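Local atomic coordinates of macrolide 2'-phosphotransferase MphH (Brachybacterium faecium, PDB entry 5UXD), a protein that binds the macrolide antibiotic azithromycin and, as a macrolide 2'-phosphotransferase, probably inactivates such drugs by transferring a phosphate group from a nucleotide. Residues Leu229-Val234 with Cys263-Phe267; Ala117-Arg123 with Ile240-Ala244. One frame throughout, in Å; residues are numbered along the deposited sequence.

Interaction 1 (Leu229-Val234 with Cys263-Phe267). With ZIT (azithromycin), chain C.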
loop_
_atom_site.group_PDB
_atom_site.type_symbol
_atom_site.label_atom_id
_atom_site.label_comp_id
_atom_site.label_asym_id
_atom_site.label_seq_id
_atom_site.Cartn_x
_atom_site.Cartn_y
_atom_site.Cartn_z
ATOM N N LEU A 229 -8.778 -6.426 0.977
ATOM C CA LEU A 229 -8.962 -7.833 0.690
ATOM C C LEU A 229 -8.867 -8.149 -0.794
ATOM O O LEU A 229 -8.705 -9.316 -1.151
ATOM C CB LEU A 229 -10.330 -8.313 1.215
ATOM C CG LEU A 229 -10.481 -8.184 2.733
ATOM C CD1 LEU A 229 -11.962 -8.304 3.145
ATOM C CD2 LEU A 229 -9.645 -9.237 3.416
ATOM N N MET A 230 -9.004 -7.105 -1.593
ATOM C CA MET A 230 -8.986 -7.378 -3.082
ATOM C C MET A 230 -7.760 -8.067 -3.767
ATOM O O MET A 230 -7.818 -8.997 -4.646
ATOM C CB MET A 230 -9.264 -6.084 -3.831
ATOM C CG MET A 230 -8.154 -5.077 -3.714
ATOM S SD MET A 230 -8.548 -3.602 -4.652
ATOM C CE MET A 230 -9.017 -4.325 -6.206
ATOM N N PHE A 231 -6.577 -7.755 -3.230
ATOM C CA PHE A 231 -5.413 -8.391 -3.843
ATOM C C PHE A 231 -5.371 -9.882 -3.525
ATOM O O PHE A 231 -4.999 -10.697 -4.381
ATOM C CB PHE A 231 -4.119 -7.670 -3.414
ATOM C CG PHE A 231 -4.103 -6.195 -3.793
ATOM C CD1 PHE A 231 -3.968 -5.808 -5.114
ATOM C CD2 PHE A 231 -4.292 -5.204 -2.830
ATOM C CE1 PHE A 231 -3.987 -4.458 -5.469
ATOM C CE2 PHE A 231 -4.311 -3.855 -3.181
ATOM C CZ PHE A 231 -4.158 -3.489 -4.501
ATOM N N HIS A 232 -5.772 -10.262 -2.309
ATOM C CA HIS A 232 -5.932 -11.676 -1.984
ATOM C C HIS A 232 -7.039 -12.313 -2.822
ATOM O O HIS A 232 -6.884 -13.435 -3.317
ATOM C CB HIS A 232 -6.219 -11.832 -0.490
ATOM C CG HIS A 232 -6.029 -13.226 0.030
ATOM N ND1 HIS A 232 -7.083 -14.028 0.399
ATOM C CD2 HIS A 232 -4.910 -13.964 0.223
ATOM C CE1 HIS A 232 -6.627 -15.198 0.810
ATOM N NE2 HIS A 232 -5.309 -15.190 0.708
ATOM N N GLN A 233 -8.157 -11.604 -3.005
ATOM C CA GLN A 233 -9.275 -12.182 -3.735
ATOM C C GLN A 233 -8.898 -12.506 -5.173
ATOM O O GLN A 233 -9.314 -13.546 -5.708
ATOM C CB GLN A 233 -10.488 -11.250 -3.699
ATOM C CG GLN A 233 -11.800 -11.942 -4.105
ATOM C CD GLN A 233 -12.013 -11.953 -5.624
ATOM O OE1 GLN A 233 -11.615 -11.018 -6.316
ATOM N NE2 GLN A 233 -12.652 -13.001 -6.138
ATOM N N VAL A 234 -8.109 -11.641 -5.818
ATOM C CA VAL A 234 -7.807 -11.889 -7.223
ATOM C C VAL A 234 -6.707 -12.936 -7.408
ATOM O O VAL A 234 -6.600 -13.517 -8.499
ATOM C CB VAL A 234 -7.464 -10.571 -7.944
ATOM C CG1 VAL A 234 -8.683 -9.631 -7.975
ATOM C CG2 VAL A 234 -6.288 -9.900 -7.284
ATOM N N CYS A 263 -14.469 -7.102 -5.449
ATOM C CA CYS A 263 -13.001 -7.092 -5.493
ATOM C C CYS A 263 -12.479 -7.301 -6.913
ATOM O O CYS A 263 -11.576 -6.590 -7.362
ATOM C CB CYS A 263 -12.423 -8.173 -4.568
ATOM S SG CYS A 263 -12.529 -7.854 -2.814
ATOM N N THR A 264 -13.018 -8.297 -7.624
ATOM C CA THR A 264 -12.539 -8.585 -8.974
ATOM C C THR A 264 -12.912 -7.468 -9.947
ATOM O O THR A 264 -12.120 -7.113 -10.826
ATOM C CB THR A 264 -13.086 -9.939 -9.443
ATOM O OG1 THR A 264 -12.277 -10.979 -8.880
ATOM C CG2 THR A 264 -13.049 -10.062 -10.984
ATOM N N GLU A 265 -14.123 -6.911 -9.821
ATOM C CA GLU A 265 -14.488 -5.790 -10.684
ATOM C C GLU A 265 -13.587 -4.596 -10.423
ATOM O O GLU A 265 -13.137 -3.923 -11.357
ATOM C CB GLU A 265 -15.954 -5.395 -10.467
ATOM C CG GLU A 265 -16.934 -6.460 -10.933
ATOM C CD GLU A 265 -16.540 -7.035 -12.272
ATOM O OE1 GLU A 265 -16.748 -6.351 -13.302
ATOM O OE2 GLU A 265 -16.011 -8.163 -12.290
ATOM N N MET A 266 -13.331 -4.325 -9.154
ATOM C CA MET A 266 -12.496 -3.200 -8.778
ATOM C C MET A 266 -11.076 -3.339 -9.316
ATOM O O MET A 266 -10.488 -2.378 -9.778
ATOM C CB MET A 266 -12.498 -3.007 -7.264
ATOM C CG MET A 266 -11.803 -1.739 -6.813
ATOM S SD MET A 266 -12.368 -1.178 -5.197
ATOM C CE MET A 266 -12.276 -2.695 -4.260
ATOM N N PHE A 267 -10.535 -4.546 -9.236
ATOM C CA PHE A 267 -9.192 -4.803 -9.753
ATOM C C PHE A 267 -9.145 -4.576 -11.253
ATOM O O PHE A 267 -8.150 -4.070 -11.788
ATOM C CB PHE A 267 -8.778 -6.231 -9.403
ATOM C CG PHE A 267 -7.334 -6.531 -9.648
ATOM C CD1 PHE A 267 -6.385 -6.259 -8.685
ATOM C CD2 PHE A 267 -6.935 -7.126 -10.831
ATOM C CE1 PHE A 267 -5.040 -6.552 -8.901
ATOM C CE2 PHE A 267 -5.590 -7.426 -11.056
ATOM C CZ PHE A 267 -4.652 -7.136 -10.085
HETATM C C1 ZIT C . -0.389 -4.008 -8.737
HETATM C C2 ZIT C . -0.418 -2.591 -8.070
HETATM C C3 ZIT C . -0.368 -1.606 -9.213
HETATM C C4 ZIT C . 1.129 -1.222 -9.348
HETATM C C5 ZIT C . 1.364 -0.182 -10.458
HETATM C C6 ZIT C . 2.063 -0.861 -11.606
HETATM C C7 ZIT C . 3.584 -0.962 -11.346
HETATM C C8 ZIT C . 4.274 -1.666 -12.561
HETATM C C9 ZIT C . 4.705 -3.114 -12.192
HETATM N N10 ZIT C . 3.498 -4.088 -12.312
HETATM C C11 ZIT C . 3.556 -5.217 -11.401
HETATM C C12 ZIT C . 2.139 -5.533 -10.896
HETATM C C13 ZIT C . 2.046 -6.449 -9.671
HETATM C C14 ZIT C . 0.691 -6.233 -8.999
HETATM C C15 ZIT C . 0.440 -7.343 -7.997
HETATM C C16 ZIT C . -0.824 -7.021 -7.138
HETATM C C17 ZIT C . -1.580 -2.480 -7.132
HETATM C C18 ZIT C . 1.632 -0.755 -8.006
HETATM C C19 ZIT C . 1.790 -0.068 -12.891
HETATM C C20 ZIT C . 5.424 -0.887 -12.985
HETATM C C21 ZIT C . 3.323 -4.488 -13.717
HETATM C C22 ZIT C . 4.183 -6.428 -12.063
HETATM C C23 ZIT C . 3.153 -6.158 -8.645
HETATM O O1 ZIT C . -1.192 -4.287 -9.607
HETATM O O6 ZIT C . 1.561 -2.177 -11.781
HETATM O O12 ZIT C . 1.363 -6.107 -11.921
HETATM O O13 ZIT C . 2.145 -7.822 -10.104
HETATM O O14 ZIT C . 0.675 -4.983 -8.285
HETATM C C1A ZIT C . 1.510 2.123 -9.813
HETATM C C2A ZIT C . 2.372 3.125 -9.074
HETATM C C3A ZIT C . 1.572 4.342 -8.778
HETATM C C4A ZIT C . 0.996 4.901 -10.016
HETATM C C5A ZIT C . 0.314 3.862 -10.915
HETATM C C6A ZIT C . 0.016 4.402 -12.253
HETATM C C7A ZIT C . 3.486 5.820 -8.943
HETATM C C8A ZIT C . 1.650 6.487 -7.592
HETATM O O1A ZIT C . 2.167 0.894 -9.978
HETATM O O2A ZIT C . 2.885 2.572 -7.859
HETATM N N3A ZIT C . 2.438 5.345 -8.079
HETATM O O5A ZIT C . 1.126 2.656 -11.125
HETATM C C1B ZIT C . -2.514 -0.609 -9.656
HETATM C C2B ZIT C . -3.551 0.140 -8.857
HETATM C C3B ZIT C . -3.522 1.608 -9.089
HETATM C C4B ZIT C . -3.580 1.912 -10.539
HETATM C C5B ZIT C . -2.452 1.230 -11.264
HETATM C C6B ZIT C . -2.548 1.612 -12.711
HETATM C C7B ZIT C . -4.753 2.256 -8.342
HETATM C C8B ZIT C . -2.246 2.532 -7.246
HETATM O O1B ZIT C . -1.237 -0.453 -9.052
HETATM O O3B ZIT C . -2.279 2.155 -8.602
HETATM O O4B ZIT C . -3.363 3.327 -10.735
HETATM O O5B ZIT C . -2.464 -0.236 -11.104
#

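Interaction 2 (Ala117-Arg123 with Ile240-Ala244)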
loop_
_atom_site.group_PDB
_atom_site.type_symbol
_atom_site.label_atom_id
_atom_site.label_comp_id
_atom_site.label_asym_id
_atom_site.label_seq_id
_atom_site.Cartn_x
_atom_site.Cartn_y
_atom_site.Cartn_z
ATOM N N ALA A 117 -2.134 -19.591 -2.207
ATOM C CA ALA A 117 -3.031 -20.680 -1.838
ATOM C C ALA A 117 -2.813 -21.164 -0.400
ATOM O O ALA A 117 -3.456 -22.133 0.016
ATOM C CB ALA A 117 -2.881 -21.851 -2.822
ATOM N N SER A 118 -1.946 -20.491 0.367
ATOM C CA SER A 118 -1.671 -20.875 1.751
ATOM C C SER A 118 -2.847 -20.538 2.663
ATOM O O SER A 118 -3.308 -19.398 2.689
ATOM C CB SER A 118 -0.419 -20.157 2.254
ATOM O OG SER A 118 -0.329 -20.198 3.671
ATOM N N THR A 119 -3.318 -21.523 3.435
ATOM C CA THR A 119 -4.325 -21.207 4.452
ATOM C C THR A 119 -3.735 -20.408 5.607
ATOM O O THR A 119 -4.449 -19.624 6.245
ATOM C CB THR A 119 -4.953 -22.479 5.002
ATOM O OG1 THR A 119 -3.913 -23.396 5.351
ATOM C CG2 THR A 119 -5.872 -23.121 3.970
ATOM N N VAL A 120 -2.449 -20.599 5.903
ATOM C CA VAL A 120 -1.821 -19.846 6.991
ATOM C C VAL A 120 -1.810 -18.358 6.668
ATOM O O VAL A 120 -2.203 -17.527 7.496
ATOM C CB VAL A 120 -0.407 -20.382 7.274
ATOM C CG1 VAL A 120 0.329 -19.455 8.223
ATOM C CG2 VAL A 120 -0.489 -21.778 7.879
ATOM N N TYR A 121 -1.377 -17.996 5.453
ATOM C CA TYR A 121 -1.372 -16.588 5.054
ATOM C C TYR A 121 -2.787 -16.021 4.999
ATOM O O TYR A 121 -3.022 -14.872 5.399
ATOM C CB TYR A 121 -0.689 -16.416 3.694
ATOM C CG TYR A 121 -0.521 -14.962 3.296
ATOM C CD1 TYR A 121 0.585 -14.238 3.720
ATOM C CD2 TYR A 121 -1.476 -14.313 2.505
ATOM C CE1 TYR A 121 0.752 -12.913 3.370
ATOM C CE2 TYR A 121 -1.322 -12.983 2.154
ATOM C CZ TYR A 121 -0.195 -12.292 2.590
ATOM O OH TYR A 121 -0.015 -10.973 2.249
ATOM N N ALA A 122 -3.729 -16.797 4.466
ATOM C CA ALA A 122 -5.121 -16.353 4.401
ATOM C C ALA A 122 -5.647 -16.000 5.789
ATOM O O ALA A 122 -6.249 -14.933 5.980
ATOM C CB ALA A 122 -5.993 -17.435 3.748
ATOM N N ARG A 123 -5.414 -16.873 6.782
ATOM C CA ARG A 123 -5.905 -16.549 8.124
ATOM C C ARG A 123 -5.147 -15.383 8.743
ATOM O O ARG A 123 -5.744 -14.554 9.444
ATOM C CB ARG A 123 -5.833 -17.768 9.053
ATOM C CG ARG A 123 -6.761 -18.879 8.644
ATOM C CD ARG A 123 -6.693 -20.061 9.583
ATOM N NE ARG A 123 -5.846 -21.109 9.031
ATOM C CZ ARG A 123 -4.661 -21.447 9.525
ATOM N NH1 ARG A 123 -4.184 -20.838 10.607
ATOM N NH2 ARG A 123 -3.965 -22.418 8.957
ATOM N N ILE A 240 -9.687 -20.358 -0.572
ATOM C CA ILE A 240 -8.680 -19.743 0.281
ATOM C C ILE A 240 -9.076 -18.310 0.617
ATOM O O ILE A 240 -8.897 -17.852 1.750
ATOM C CB ILE A 240 -7.303 -19.821 -0.403
ATOM C CG1 ILE A 240 -6.906 -21.276 -0.648
ATOM C CG2 ILE A 240 -6.246 -19.103 0.429
ATOM C CD1 ILE A 240 -6.723 -22.082 0.622
ATOM N N PHE A 241 -9.652 -17.581 -0.346
ATOM C CA PHE A 241 -10.234 -16.285 -0.000
ATOM C C PHE A 241 -11.310 -16.438 1.072
ATOM O O PHE A 241 -11.435 -15.591 1.965
ATOM C CB PHE A 241 -10.807 -15.586 -1.238
ATOM C CG PHE A 241 -11.311 -14.172 -0.954
ATOM C CD1 PHE A 241 -10.429 -13.192 -0.560
ATOM C CD2 PHE A 241 -12.670 -13.846 -1.075
ATOM C CE1 PHE A 241 -10.861 -11.900 -0.290
ATOM C CE2 PHE A 241 -13.127 -12.535 -0.808
ATOM C CZ PHE A 241 -12.214 -11.570 -0.413
ATOM N N GLU A 242 -12.087 -17.530 1.018
ATOM C CA GLU A 242 -13.116 -17.727 2.034
ATOM C C GLU A 242 -12.505 -17.945 3.421
ATOM O O GLU A 242 -13.080 -17.507 4.423
ATOM C CB GLU A 242 -14.034 -18.891 1.639
ATOM C CG GLU A 242 -15.079 -19.272 2.693
ATOM C CD GLU A 242 -15.877 -18.076 3.210
ATOM O OE1 GLU A 242 -16.063 -17.971 4.444
ATOM O OE2 GLU A 242 -16.320 -17.244 2.386
ATOM N N VAL A 243 -11.351 -18.623 3.503
ATOM C CA VAL A 243 -10.641 -18.749 4.781
ATOM C C VAL A 243 -10.248 -17.368 5.311
ATOM O O VAL A 243 -10.345 -17.090 6.517
ATOM C CB VAL A 243 -9.403 -19.657 4.616
ATOM C CG1 VAL A 243 -8.435 -19.497 5.791
ATOM C CG2 VAL A 243 -9.805 -21.131 4.470
ATOM N N ALA A 244 -9.794 -16.480 4.420
ATOM C CA ALA A 244 -9.474 -15.106 4.804
ATOM C C ALA A 244 -10.705 -14.358 5.297
ATOM O O ALA A 244 -10.636 -13.631 6.294
ATOM C CB ALA A 244 -8.855 -14.365 3.618
#

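Interaction 1 (Leu229-Val234 with Cys263-Phe267)
Val234 lies over the Phe267 ring where two short helical segments cross almost perpendicularly, at -99°, with their axes 9.0 Å apart. They bury 428 Å² between them, and the side-chain contacts are largely apolar. Around the Phe267 ring, Val234 CG2 sits over one face, 4.0 Å from the centroid and only 17° off the normal, a CH-pi contact. Phe231 CD1 meets the edge of the same ring, 4.0 Å from Phe267 CE1. The next atom of the Phe231 ring, CE1, lies 3.5 Å from C17 of azithromycin, so one side of that ring meets both Phe267 and the drug. Phe231 thus belongs both to the helix packing and to the macrolide pocket.

Aliphatic and sulfur contacts fill in beside the ring. Val234 CG1 packs on Phe267 CB at 3.7 Å. Nearer the backbone, Cys263 SG lies 3.6 Å from Met230 CA, consistent with the close approach of the two main chains here. In one of its two deposited conformers, Met230 also lays its terminal methyl between Met266 CG and Phe267 CB, the two methionine chains crossing at about a right angle.

One polar link crosses. Thr264 OG1 donates to Gln233 OE1 at 2.6 Å, in the carbonyl plane and on a lone pair, with a C=O...donor angle of 118°. A bend in the Gln233 chain at chi2 turns its amide toward the threonine, and its aliphatic part covers Cys263 CB.

Around the pair, helix 238-250 covers Leu229 and Gln233 through Phe241, helix 172-183 backs Thr264 and Met266 through Arg177 and Trp181, and Tyr200, another residue of the azithromycin pocket, meets the Phe231 ring.

Interaction 2 (Ala117-Arg123 with Ile240-Ala244)
The backbones of helix segments 119-123 and 240-244 run in broadly the same direction, inclined at -36° with axes 8.1 Å apart, and come closest where the CA atoms of Ala122 and Ala244 are 4.5 Å apart. Small residues permit this approach: Ala122 CB points into the other helix and packs on Ile240 CG2 at 3.7 Å and on Val243 CG1, while Ala244 CA makes a CA-H...O contact with Ala122 O, 3.4 Å long and bent to 139° at the hydrogen.

Ile240 fills the N-terminal end. Its two branches divide the work: CG2 faces Ala122 and Ser118 O, whereas CD1 extends along the other branch to Thr119 CG2 at 3.6 Å and to Ala117 O. At the other end, Val243 CG1 meets the aliphatic stem of Arg123, 3.4 Å from its CG.

The start of the first helix is fixed by Ser118, its N-cap. The serine OG accepts from Tyr121 N at 3.0 Å with a nearly straight N-H...O angle of 175°, and is also hydrogen-bonded to Glu209.

The arrangement is close helix-helix packing through small side chains, away from the annotated sites, joining helices 119-133 and 238-250 within the mostly helical C-terminal lobe of the aminoglycoside phosphotransferase-like, kinase-related fold.

Along the chain, segment 117-123 comes first, then 229-234, 240-244 and finally 263-267, so the two contacts alternate and their loops cross rather than nest. Interaction 2 closes the longer loop, spanning 116 residues that include the hairpin 204-207/210-214 and the helices 137-141, 150-167 and 172-183. Interaction 1 closes a shorter one of 28 residues, largely helical, which contains all of helix 238-250. That helix connects them physically: Phe241 CE1 lies 3.5 Å from Gln233 CB, and His232 packs against both Phe241 and Ala122. The centres of interaction 1 and interaction 2 are about 14 Å apart. Together the contacts join helix 119-133 through 238-250 and 230-235 to helix 259-268 and the azithromycin pocket.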